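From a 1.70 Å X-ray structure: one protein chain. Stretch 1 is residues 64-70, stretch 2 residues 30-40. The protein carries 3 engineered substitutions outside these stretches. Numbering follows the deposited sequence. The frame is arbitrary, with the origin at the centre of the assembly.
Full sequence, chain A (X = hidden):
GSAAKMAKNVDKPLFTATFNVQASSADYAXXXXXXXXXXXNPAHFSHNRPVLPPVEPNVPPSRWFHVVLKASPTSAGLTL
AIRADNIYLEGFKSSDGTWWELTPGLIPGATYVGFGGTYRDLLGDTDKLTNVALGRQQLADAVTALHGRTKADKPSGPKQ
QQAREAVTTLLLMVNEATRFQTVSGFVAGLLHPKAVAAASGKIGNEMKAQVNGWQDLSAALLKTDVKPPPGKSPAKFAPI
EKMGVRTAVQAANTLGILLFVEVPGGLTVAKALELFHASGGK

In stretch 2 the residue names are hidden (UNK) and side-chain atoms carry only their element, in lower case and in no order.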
# COMPACT_ATOMS: atom_id res chain seq x y z
N TRP A 64 -11.62 5.45 2.92
CA TRP A 64 -10.38 5.99 2.35
C TRP A 64 -9.47 6.58 3.43
O TRP A 64 -9.95 6.98 4.49
CB TRP A 64 -10.71 7.10 1.34
CG TRP A 64 -11.49 6.60 0.16
CD1 TRP A 64 -12.84 6.39 0.09
CD2 TRP A 64 -10.96 6.22 -1.12
NE1 TRP A 64 -13.18 5.91 -1.15
CE2 TRP A 64 -12.04 5.80 -1.91
CE3 TRP A 64 -9.68 6.20 -1.66
CZ2 TRP A 64 -11.87 5.36 -3.23
CZ3 TRP A 64 -9.51 5.77 -2.97
CH2 TRP A 64 -10.60 5.35 -3.74
N PHE A 65 -8.16 6.61 3.16
CA PHE A 65 -7.25 7.43 3.96
C PHE A 65 -6.37 8.26 3.04
O PHE A 65 -6.31 7.99 1.84
CB PHE A 65 -6.43 6.61 4.98
CG PHE A 65 -5.38 5.70 4.37
CD1 PHE A 65 -5.74 4.46 3.87
CD2 PHE A 65 -4.04 6.06 4.39
CE1 PHE A 65 -4.78 3.59 3.33
CE2 PHE A 65 -3.06 5.20 3.85
CZ PHE A 65 -3.44 3.97 3.33
N HIS A 66 -5.74 9.29 3.59
CA HIS A 66 -4.78 10.10 2.84
C HIS A 66 -3.36 9.88 3.33
O HIS A 66 -3.11 9.66 4.52
CB HIS A 66 -5.12 11.59 2.95
CG HIS A 66 -6.33 11.98 2.16
ND1 HIS A 66 -6.79 13.28 2.12
CD2 HIS A 66 -7.17 11.25 1.40
CE1 HIS A 66 -7.87 13.33 1.35
NE2 HIS A 66 -8.12 12.11 0.91
N VAL A 67 -2.43 9.93 2.39
CA VAL A 67 -1.02 10.04 2.71
C VAL A 67 -0.53 11.37 2.15
O VAL A 67 -0.78 11.69 0.98
CB VAL A 67 -0.21 8.88 2.14
CG1 VAL A 67 1.30 9.19 2.17
CG2 VAL A 67 -0.50 7.61 2.93
N VAL A 68 0.12 12.16 3.00
CA VAL A 68 0.70 13.42 2.54
C VAL A 68 2.22 13.33 2.55
O VAL A 68 2.83 13.04 3.58
CB VAL A 68 0.24 14.59 3.41
CG1 VAL A 68 0.97 15.86 3.01
CG2 VAL A 68 -1.26 14.78 3.26
N LEU A 69 2.82 13.57 1.38
CA LEU A 69 4.26 13.49 1.22
C LEU A 69 4.81 14.89 0.98
O LEU A 69 4.46 15.53 -0.01
CB LEU A 69 4.62 12.56 0.05
CG LEU A 69 4.17 11.11 0.20
CD1 LEU A 69 4.51 10.30 -1.05
CD2 LEU A 69 4.78 10.46 1.44
N LYS A 70 5.67 15.35 1.88
CA LYS A 70 6.16 16.73 1.84
C LYS A 70 7.64 16.80 1.44
O LYS A 70 8.45 16.01 1.92
CB LYS A 70 5.96 17.38 3.21
CG LYS A 70 4.50 17.41 3.65
CD LYS A 70 4.34 17.79 5.12
CE LYS A 70 4.95 19.14 5.42
NZ LYS A 70 4.49 19.67 6.74
N UNK A 30 8.38 4.66 11.50
CA UNK A 30 7.28 5.09 12.37
C UNK A 30 6.04 5.44 11.53
O UNK A 30 4.91 5.06 11.88
c UNK A 30 7.70 6.32 13.20
o UNK A 30 8.73 5.92 14.11
c UNK A 30 6.53 6.87 13.98
N UNK A 31 6.27 6.14 10.43
CA UNK A 31 5.22 6.52 9.48
C UNK A 31 4.49 5.29 8.91
O UNK A 31 3.26 5.20 8.96
c UNK A 31 5.86 7.41 8.39
c UNK A 31 5.12 7.47 7.08
c UNK A 31 5.65 6.85 5.96
c UNK A 31 3.94 8.20 6.94
c UNK A 31 3.83 7.62 4.60
c UNK A 31 5.00 6.91 4.72
c UNK A 31 3.28 8.26 5.70
N UNK A 32 5.26 4.33 8.41
CA UNK A 32 4.68 3.08 7.89
C UNK A 32 3.92 2.30 8.96
O UNK A 32 2.80 1.83 8.73
c UNK A 32 6.32 2.86 5.97
c UNK A 32 5.74 2.18 7.22
c UNK A 32 5.16 0.77 6.88
c UNK A 32 5.25 3.23 4.89
N UNK A 33 4.52 2.14 10.14
CA UNK A 33 3.86 1.40 11.21
C UNK A 33 2.53 2.04 11.63
O UNK A 33 1.58 1.35 12.00
c UNK A 33 4.79 1.25 12.41
N UNK A 34 2.47 3.37 11.56
CA UNK A 34 1.29 4.10 11.98
C UNK A 34 0.15 3.89 11.00
O UNK A 34 -1.01 3.79 11.42
N UNK A 35 0.48 3.81 9.71
CA UNK A 35 -0.51 3.46 8.69
C UNK A 35 -1.09 2.07 8.96
O UNK A 35 -2.32 1.89 8.98
c UNK A 35 0.06 3.52 7.25
c UNK A 35 0.50 4.96 6.93
c UNK A 35 1.22 5.13 5.62
c UNK A 35 -0.98 3.05 6.23
N UNK A 36 -0.23 1.08 9.19
CA UNK A 36 -0.71 -0.26 9.47
C UNK A 36 -1.62 -0.26 10.69
O UNK A 36 -2.66 -0.90 10.70
n UNK A 36 5.35 -2.70 9.28
n UNK A 36 5.59 -2.79 6.98
c UNK A 36 2.63 -2.16 9.01
n UNK A 36 3.54 -2.37 7.90
c UNK A 36 1.37 -1.41 8.55
c UNK A 36 0.46 -1.21 9.73
c UNK A 36 4.83 -2.63 8.05
N UNK A 37 -1.20 0.47 11.72
CA UNK A 37 -1.93 0.50 12.98
C UNK A 37 -3.33 1.11 12.82
O UNK A 37 -4.30 0.57 13.34
n UNK A 37 -1.99 0.24 16.08
c UNK A 37 -1.13 1.26 14.05
o UNK A 37 -2.33 2.44 15.75
c UNK A 37 -1.87 1.36 15.37
N UNK A 38 -3.42 2.21 12.08
CA UNK A 38 -4.71 2.86 11.86
C UNK A 38 -5.64 2.10 10.91
O UNK A 38 -6.86 2.30 10.94
c UNK A 38 -3.98 6.66 12.18
c UNK A 38 -3.74 7.52 13.42
n UNK A 38 -3.78 8.97 13.09
c UNK A 38 -4.51 4.31 11.42
c UNK A 38 -3.91 5.19 12.53
N UNK A 39 -5.07 1.23 10.08
CA UNK A 39 -5.86 0.44 9.13
C UNK A 39 -6.45 -0.84 9.74
O UNK A 39 -7.39 -1.43 9.20
c UNK A 39 -4.65 1.12 6.88
c UNK A 39 -3.66 0.58 5.83
c UNK A 39 -5.92 1.63 6.21
c UNK A 39 -5.00 0.05 7.91
N UNK A 40 -5.91 -1.26 10.88
CA UNK A 40 -6.13 -2.62 11.38
C UNK A 40 -7.57 -2.85 11.85
O UNK A 40 -8.25 -1.93 12.30
c UNK A 40 -4.64 -2.24 14.98
n UNK A 40 -5.27 -1.79 16.22
n UNK A 40 -6.30 -0.28 17.63
c UNK A 40 -5.70 -2.41 13.90
c UNK A 40 -5.18 -2.91 12.55
n UNK A 40 -5.66 0.40 15.54
c UNK A 40 -5.75 -0.56 16.46

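Position 30 carries three side-chain atoms: one carbon bearing an oxygen and a second carbon. It touches nothing on stretch 1. This is Thr30, and its hydroxyl is hydrogen-bonded elsewhere in the structure.

Position 31 has one carbon followed by a ring of six carbons. The ring has no heteroatom and carries no hydroxyl. Its far end approaches Val67, which sits at the ring edge, near the ring plane. The residue is Phe31. The atom at that far end is CZ, and Phe31 CZ is 3.8 Å from Val67 CG1 and 4.4 Å from Leu69 CD2.

Position 32 has four carbons, forked at the first, with one arm two carbons long. It is buried but does not reach stretch 1. This is Ile32.

Position 33 has a single carbon and is exposed, far from the strand. It is Ala33.

Position 34 has no side-chain atoms, so it is Gly34. A CB in the ideal place would have room as far as stretch 1 is concerned. Its nitrogen continues the helix, with Gly34 N 3.0 Å from Thr30 O in a hydrogen bond.

Position 35 again has four carbons, forked at the first, with one arm of two carbons. Its CA-to-CB bond points toward the strand. The short arm meets the Phe65 ring, and the end of the long arm meets Val67. This is Ile35. Ile35 CG2 is 3.8 Å from Phe65 CE2, and Ile35 CD1 is 4.0 Å from Val67 CG2.

Position 36 has three carbons, a nitrogen, then a carbon carrying two more nitrogens. This guanidinium chain identifies Arg36. It is out of reach of stretch 1, and its NE and NH2 are hydrogen-bonded elsewhere in the structure.

Position 37 has two carbons, the second carrying one oxygen and one nitrogen. The residue is exposed and touches a crystal neighbour. It is Asn37.

Position 38 has four carbons in a row ending in nitrogen. It is exposed and makes no contact with the strand. It is Lys38.

Position 39 has four carbons, forked at the second. The CA-to-CB bond points sideways, but the end of the side chain comes nearer to the strand. One branch end meets the Phe65 ring. The residue is Leu39, and Leu39 CD2 is 3.7 Å from Phe65 CE1.

Position 40 has three carbons, a nitrogen, and a carbon carrying two nitrogens. It lies beyond reach of stretch 1. It is Arg40, whose side chain turns back to the preceding turn: Arg40 NH1 donates a hydrogen bond to Asn37 O at 2.6 Å.

The contact is wholly apolar, with no hydrogen bond across it. Helix and strand run nearly antiparallel, at 170°, with axes 11.1 Å apart. Apolar side chains meet between them. Positions 31, 35 and 39 recur every four residues, about one helical turn, and so line one side of the helix. Phe65, Val67 and Leu69 are every second residue of the strand; the first two point toward the helix, and Leu69 points sideways but its end comes nearer. Phe65 spans Ile35 and Leu39, while Val67 lies against both Ile35 and Phe31.

Stretch 2, residues 30-40: TFIAGIRNKLR
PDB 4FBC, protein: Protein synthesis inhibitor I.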